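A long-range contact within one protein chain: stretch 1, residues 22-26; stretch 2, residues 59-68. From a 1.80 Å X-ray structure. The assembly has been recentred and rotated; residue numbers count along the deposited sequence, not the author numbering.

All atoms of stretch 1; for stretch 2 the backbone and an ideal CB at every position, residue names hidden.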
ATOM      1  N   ILE B  22      13.852  24.248   8.395  1.00 16.46           N
ATOM      2  CA  ILE B  22      13.260  25.260   7.542  1.00 16.22           C
ATOM      3  C   ILE B  22      11.873  25.514   8.107  1.00 16.74           C
ATOM      4  O   ILE B  22      11.047  24.618   8.147  1.00 15.66           O
ATOM      5  CB  ILE B  22      13.220  24.798   6.061  1.00 16.29           C
ATOM      6  CG1 ILE B  22      14.653  24.568   5.529  1.00 16.50           C
ATOM      7  CG2 ILE B  22      12.492  25.805   5.217  1.00 15.81           C
ATOM      8  CD1 ILE B  22      14.704  24.018   4.100  1.00 17.05           C
ATOM      9  N   ILE B  23      11.646  26.731   8.578  1.00 16.79           N
ATOM     10  CA  ILE B  23      10.390  27.096   9.208  1.00 17.23           C
ATOM     11  C   ILE B  23       9.658  28.013   8.250  1.00 16.37           C
ATOM     12  O   ILE B  23      10.148  29.103   7.909  1.00 17.05           O
ATOM     13  CB  ILE B  23      10.609  27.841  10.559  1.00 18.45           C
ATOM     14  CG1 ILE B  23      11.462  26.979  11.511  1.00 22.07           C
ATOM     15  CG2 ILE B  23       9.241  28.192  11.181  1.00 19.44           C
ATOM     16  CD1 ILE B  23      11.991  27.725  12.751  1.00 26.48           C
ATOM     17  N   LEU B  24       8.474  27.577   7.831  1.00 16.57           N
ATOM     18  CA  LEU B  24       7.666  28.268   6.855  1.00 16.94           C
ATOM     19  C   LEU B  24       6.797  29.314   7.575  1.00 17.77           C
ATOM     20  O   LEU B  24       6.127  28.992   8.553  1.00 17.26           O
ATOM     21  CB  LEU B  24       6.810  27.253   6.078  1.00 17.41           C
ATOM     22  CG  LEU B  24       7.612  26.138   5.371  1.00 17.82           C
ATOM     23  CD1 LEU B  24       6.768  24.877   5.158  1.00 17.64           C
ATOM     24  CD2 LEU B  24       8.133  26.629   4.063  1.00 16.82           C
ATOM     25  N   ASP B  25       6.877  30.570   7.126  1.00 18.42           N
ATOM     26  CA  ASP B  25       6.276  31.712   7.842  1.00 19.77           C
ATOM     27  C   ASP B  25       5.907  32.818   6.854  1.00 19.55           C
ATOM     28  O   ASP B  25       6.733  33.701   6.525  1.00 19.11           O
ATOM     29  CB  ASP B  25       7.227  32.220   8.932  1.00 20.15           C
ATOM     30  CG  ASP B  25       6.569  33.201   9.917  1.00 23.75           C
ATOM     31  OD1 ASP B  25       5.387  33.573   9.741  1.00 25.35           O
ATOM     32  OD2 ASP B  25       7.243  33.573  10.923  1.00 29.00           O
ATOM     33  N   ASN B  26       4.683  32.722   6.327  1.00 18.56           N
ATOM     34  CA  ASN B  26       4.180  33.652   5.319  1.00 19.27           C
ATOM     35  C   ASN B  26       2.753  34.041   5.679  1.00 19.32           C
ATOM     36  O   ASN B  26       1.795  33.520   5.109  1.00 19.61           O
ATOM     37  CB  ASN B  26       4.242  33.037   3.920  1.00 18.36           C
ATOM     38  CG  ASN B  26       3.808  33.979   2.856  1.00 21.05           C
ATOM     39  OD1 ASN B  26       4.101  35.167   2.925  1.00 20.55           O
ATOM     40  ND2 ASN B  26       3.137  33.458   1.828  1.00 21.29           N
ATOM     41  N   UNK B  59       8.956  22.678   9.030  1.00 14.31           N
ATOM     42  CA  UNK B  59       7.878  22.910   9.980  1.00 14.98           C
ATOM     43  C   UNK B  59       7.231  24.258   9.680  1.00 14.64           C
ATOM     44  O   UNK B  59       7.709  25.041   8.857  1.00 15.77           O
ATOM     45  CB  UNK B  59       8.394  22.860  11.419  1.00 14.98           C
ATOM     46  N   UNK B  60       6.113  24.535  10.328  1.00 15.37           N
ATOM     47  CA  UNK B  60       5.455  25.822  10.131  1.00 15.74           C
ATOM     48  C   UNK B  60       5.463  26.721  11.377  1.00 16.62           C
ATOM     49  O   UNK B  60       5.299  26.229  12.485  1.00 16.51           O
ATOM     50  CB  UNK B  60       4.010  25.585   9.687  1.00 15.74           C
ATOM     51  N   UNK B  61       5.586  28.026  11.167  1.00 17.32           N
ATOM     52  CA  UNK B  61       5.393  29.016  12.237  1.00 18.99           C
ATOM     53  C   UNK B  61       3.910  29.377  12.470  1.00 20.15           C
ATOM     54  O   UNK B  61       3.554  29.992  13.492  1.00 20.04           O
ATOM     55  CB  UNK B  61       6.178  30.286  11.903  1.00 18.99           C
ATOM     56  N   UNK B  62       3.042  28.984  11.539  1.00 20.53           N
ATOM     57  CA  UNK B  62       1.607  29.357  11.612  1.00 22.05           C
ATOM     58  C   UNK B  62       0.881  28.354  12.516  1.00 22.38           C
ATOM     59  O   UNK B  62       1.003  27.146  12.317  1.00 21.90           O
ATOM     60  CB  UNK B  62       0.970  29.385  10.221  1.00 22.05           C
ATOM     61  N   UNK B  63       0.127  28.843  13.522  1.00 23.42           N
ATOM     62  CA  UNK B  63      -0.487  27.907  14.462  1.00 23.81           C
ATOM     63  C   UNK B  63      -1.572  26.985  13.881  1.00 23.07           C
ATOM     64  O   UNK B  63      -1.911  26.016  14.532  1.00 24.38           O
ATOM     65  CB  UNK B  63      -1.094  28.707  15.616  1.00 23.81           C
ATOM     66  N   UNK B  64      -2.134  27.301  12.714  1.00 21.10           N
ATOM     67  CA  UNK B  64      -3.229  26.499  12.151  1.00 20.03           C
ATOM     68  C   UNK B  64      -2.895  25.829  10.811  1.00 19.07           C
ATOM     69  O   UNK B  64      -3.444  24.744  10.495  1.00 18.46           O
ATOM     70  CB  UNK B  64      -4.461  27.387  11.969  1.00 20.03           C
ATOM     71  N   UNK B  65      -2.026  26.475  10.029  1.00 17.28           N
ATOM     72  CA  UNK B  65      -1.682  26.022   8.653  1.00 16.75           C
ATOM     73  C   UNK B  65      -0.201  25.695   8.499  1.00 16.72           C
ATOM     74  O   UNK B  65       0.662  26.453   8.917  1.00 16.58           O
ATOM     75  CB  UNK B  65      -2.065  27.095   7.632  1.00 16.75           C
ATOM     76  N   UNK B  66       0.082  24.537   7.907  1.00 15.81           N
ATOM     77  CA  UNK B  66       1.441  24.200   7.488  1.00 15.63           C
ATOM     78  C   UNK B  66       1.736  24.987   6.218  1.00 15.74           C
ATOM     79  O   UNK B  66       2.606  25.874   6.213  1.00 16.35           O
ATOM     80  CB  UNK B  66       1.607  22.696   7.262  1.00 15.63           C
ATOM     81  N   UNK B  67       0.958  24.695   5.164  1.00 16.09           N
ATOM     82  CA  UNK B  67       0.941  25.456   3.910  1.00 15.73           C
ATOM     83  C   UNK B  67      -0.483  25.396   3.381  1.00 15.98           C
ATOM     84  O   UNK B  67      -0.994  24.333   3.162  1.00 15.57           O
ATOM     85  CB  UNK B  67       1.941  24.907   2.891  1.00 15.73           C
ATOM     86  N   UNK B  68      -1.120  26.542   3.246  1.00 15.15           N
ATOM     87  CA  UNK B  68      -2.552  26.595   2.958  1.00 15.64           C
ATOM     88  C   UNK B  68      -2.895  25.934   1.632  1.00 15.61           C
ATOM     89  O   UNK B  68      -3.812  25.130   1.562  1.00 16.26           O
ATOM     90  CB  UNK B  68      -3.033  28.047   2.949  1.00 15.64           C
TER

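The two stretches meet as parallel strands, and the backbone sets the register before any side chain of stretch 2 is considered. The N of position 59 donates to Ile22 O (3.0 Å), Leu24 N donates to the O of position 59 (2.8 Å), and the N of position 61 donates to Leu24 O (2.8 Å), all three nearly linear.

Position 59 pairs with Ile23, and its CB lies on the same face of the sheet as the Ile23 side chain. Its phi/psi of -142/171 is fully extended. The ideal CB is 5.1 Å from Ile23 CG1, which leaves room beside an aliphatic edge; a small residue, a threonine or a valine would all suit. The residue is Ser59, in the p rotamer, with OG 3.8 Å from Ile23 CG1, a packing contact. Its carbonyl also receives a CA-H...O contact, Ile23 CA to Ser59 O at 3.4 Å, beside the hydrogen bond from Leu24.

At 60 the strand alternates, and CB turns to the face occupied by the Leu24 side chain. The nearest visible atom is the backbone Leu24 O, 4.2 Å from the ideal CB, so stretch 1 offers little to grip and many residues would be tolerated. The chain beyond bends back on itself, which favours a short polar group able to serve backbone atoms of the bend. Ser60 does this: its t rotamer lets OG donate to the O of position 65 (2.8 Å) and accept from the N of position 62 (2.9 Å).

Position 61 points toward stretch 1, and its phi/psi of -83/-13 takes the chain out of the extended strand. The ideal CB is already 3.5 Å from Asp25 CG and 3.8 Å from Ile23 CG2, so a small side chain fits most simply. Ala61 places its CB 3.7 Å from Ile23 CG2 and 3.6 Å from Asp25 CG, lying against the Ile23 methyl CG2 and the carboxylate carbon of Asp25, two residues further along the chain.

From 62 to 65 stretch 1 has little influence. Position 62 points sideways, and an acceptor there could hold the following turn; Asp62 OD1 accepts from the N of position 64 (2.9 Å) and the N of position 65 (3.0 Å). At 63, phi of -66 is compatible with proline, and Pro63 occupies it. Positions 64 and 65 are out of reach and unconstrained by stretch 1; they are Glu64 and Phe65.

At 66 CB points away, so only a long side chain could return to the Leu24 methyls, and a large apolar one would suit. Phe66, chi1 t, brings its ring back: Leu24 CD1 sits over one face, 3.7 Å from Phe66 CZ, in a CH-pi contact.

Position 67 points sideways, its ideal CB 5.3 Å from Leu24 CD1, a gap that a branched aliphatic or methionine could close. Leu67 sets CG 4.0 Å from Leu24 CD1. Position 68 is beyond reach, and is Ala68.

Stretch 2 59-68: SSADPEFFLA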
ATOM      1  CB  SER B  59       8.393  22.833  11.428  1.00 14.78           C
ATOM      2  OG  SER B  59       9.261  23.922  11.722  1.00 16.97           O
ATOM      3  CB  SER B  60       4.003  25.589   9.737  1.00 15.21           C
ATOM      4  OG  SER B  60       3.339  26.826   9.577  1.00 15.45           O
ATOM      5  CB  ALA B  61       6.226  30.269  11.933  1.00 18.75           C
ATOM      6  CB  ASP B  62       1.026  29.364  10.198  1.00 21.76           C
ATOM      7  CG  ASP B  62      -0.409  29.862  10.135  1.00 24.86           C
ATOM      8  OD1 ASP B  62      -1.302  29.251  10.767  1.00 22.87           O
ATOM      9  OD2 ASP B  62      -0.634  30.845   9.382  1.00 28.56           O
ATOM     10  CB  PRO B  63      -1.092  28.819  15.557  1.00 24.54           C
ATOM     11  CG  PRO B  63      -1.159  30.194  14.956  1.00 25.16           C
ATOM     12  CD  PRO B  63      -0.091  30.262  13.891  1.00 24.49           C
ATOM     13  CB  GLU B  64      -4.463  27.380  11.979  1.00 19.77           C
ATOM     14  CG  GLU B  64      -5.641  26.588  11.474  1.00 23.52           C
ATOM     15  CD  GLU B  64      -6.987  27.247  11.729  1.00 28.44           C
ATOM     16  OE1 GLU B  64      -7.010  28.399  12.223  1.00 29.29           O
ATOM     17  OE2 GLU B  64      -8.002  26.566  11.421  1.00 30.47           O
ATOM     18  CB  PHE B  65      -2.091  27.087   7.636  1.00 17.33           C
ATOM     19  CG  PHE B  65      -3.522  27.457   7.760  1.00 17.55           C
ATOM     20  CD1 PHE B  65      -4.513  26.588   7.302  1.00 21.35           C
ATOM     21  CD2 PHE B  65      -3.890  28.592   8.432  1.00 19.39           C
ATOM     22  CE1 PHE B  65      -5.840  26.890   7.484  1.00 20.04           C
ATOM     23  CE2 PHE B  65      -5.216  28.886   8.638  1.00 20.60           C
ATOM     24  CZ  PHE B  65      -6.186  28.043   8.170  1.00 21.08           C
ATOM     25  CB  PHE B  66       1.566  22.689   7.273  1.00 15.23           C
ATOM     26  CG  PHE B  66       2.901  22.257   6.779  1.00 15.73           C
ATOM     27  CD1 PHE B  66       3.963  22.063   7.663  1.00 16.42           C
ATOM     28  CD2 PHE B  66       3.128  22.076   5.423  1.00 15.32           C
ATOM     29  CE1 PHE B  66       5.189  21.674   7.189  1.00 16.54           C
ATOM     30  CE2 PHE B  66       4.378  21.697   4.953  1.00 13.86           C
ATOM     31  CZ  PHE B  66       5.400  21.504   5.837  1.00 16.00           C
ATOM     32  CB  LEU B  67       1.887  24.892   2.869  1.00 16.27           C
ATOM     33  CG  LEU B  67       3.391  25.107   3.089  1.00 15.29           C
ATOM     34  CD1 LEU B  67       4.198  24.255   2.048  1.00 14.91           C
ATOM     35  CD2 LEU B  67       3.780  26.615   3.058  1.00 15.37           C
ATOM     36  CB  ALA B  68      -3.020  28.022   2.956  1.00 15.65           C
TER
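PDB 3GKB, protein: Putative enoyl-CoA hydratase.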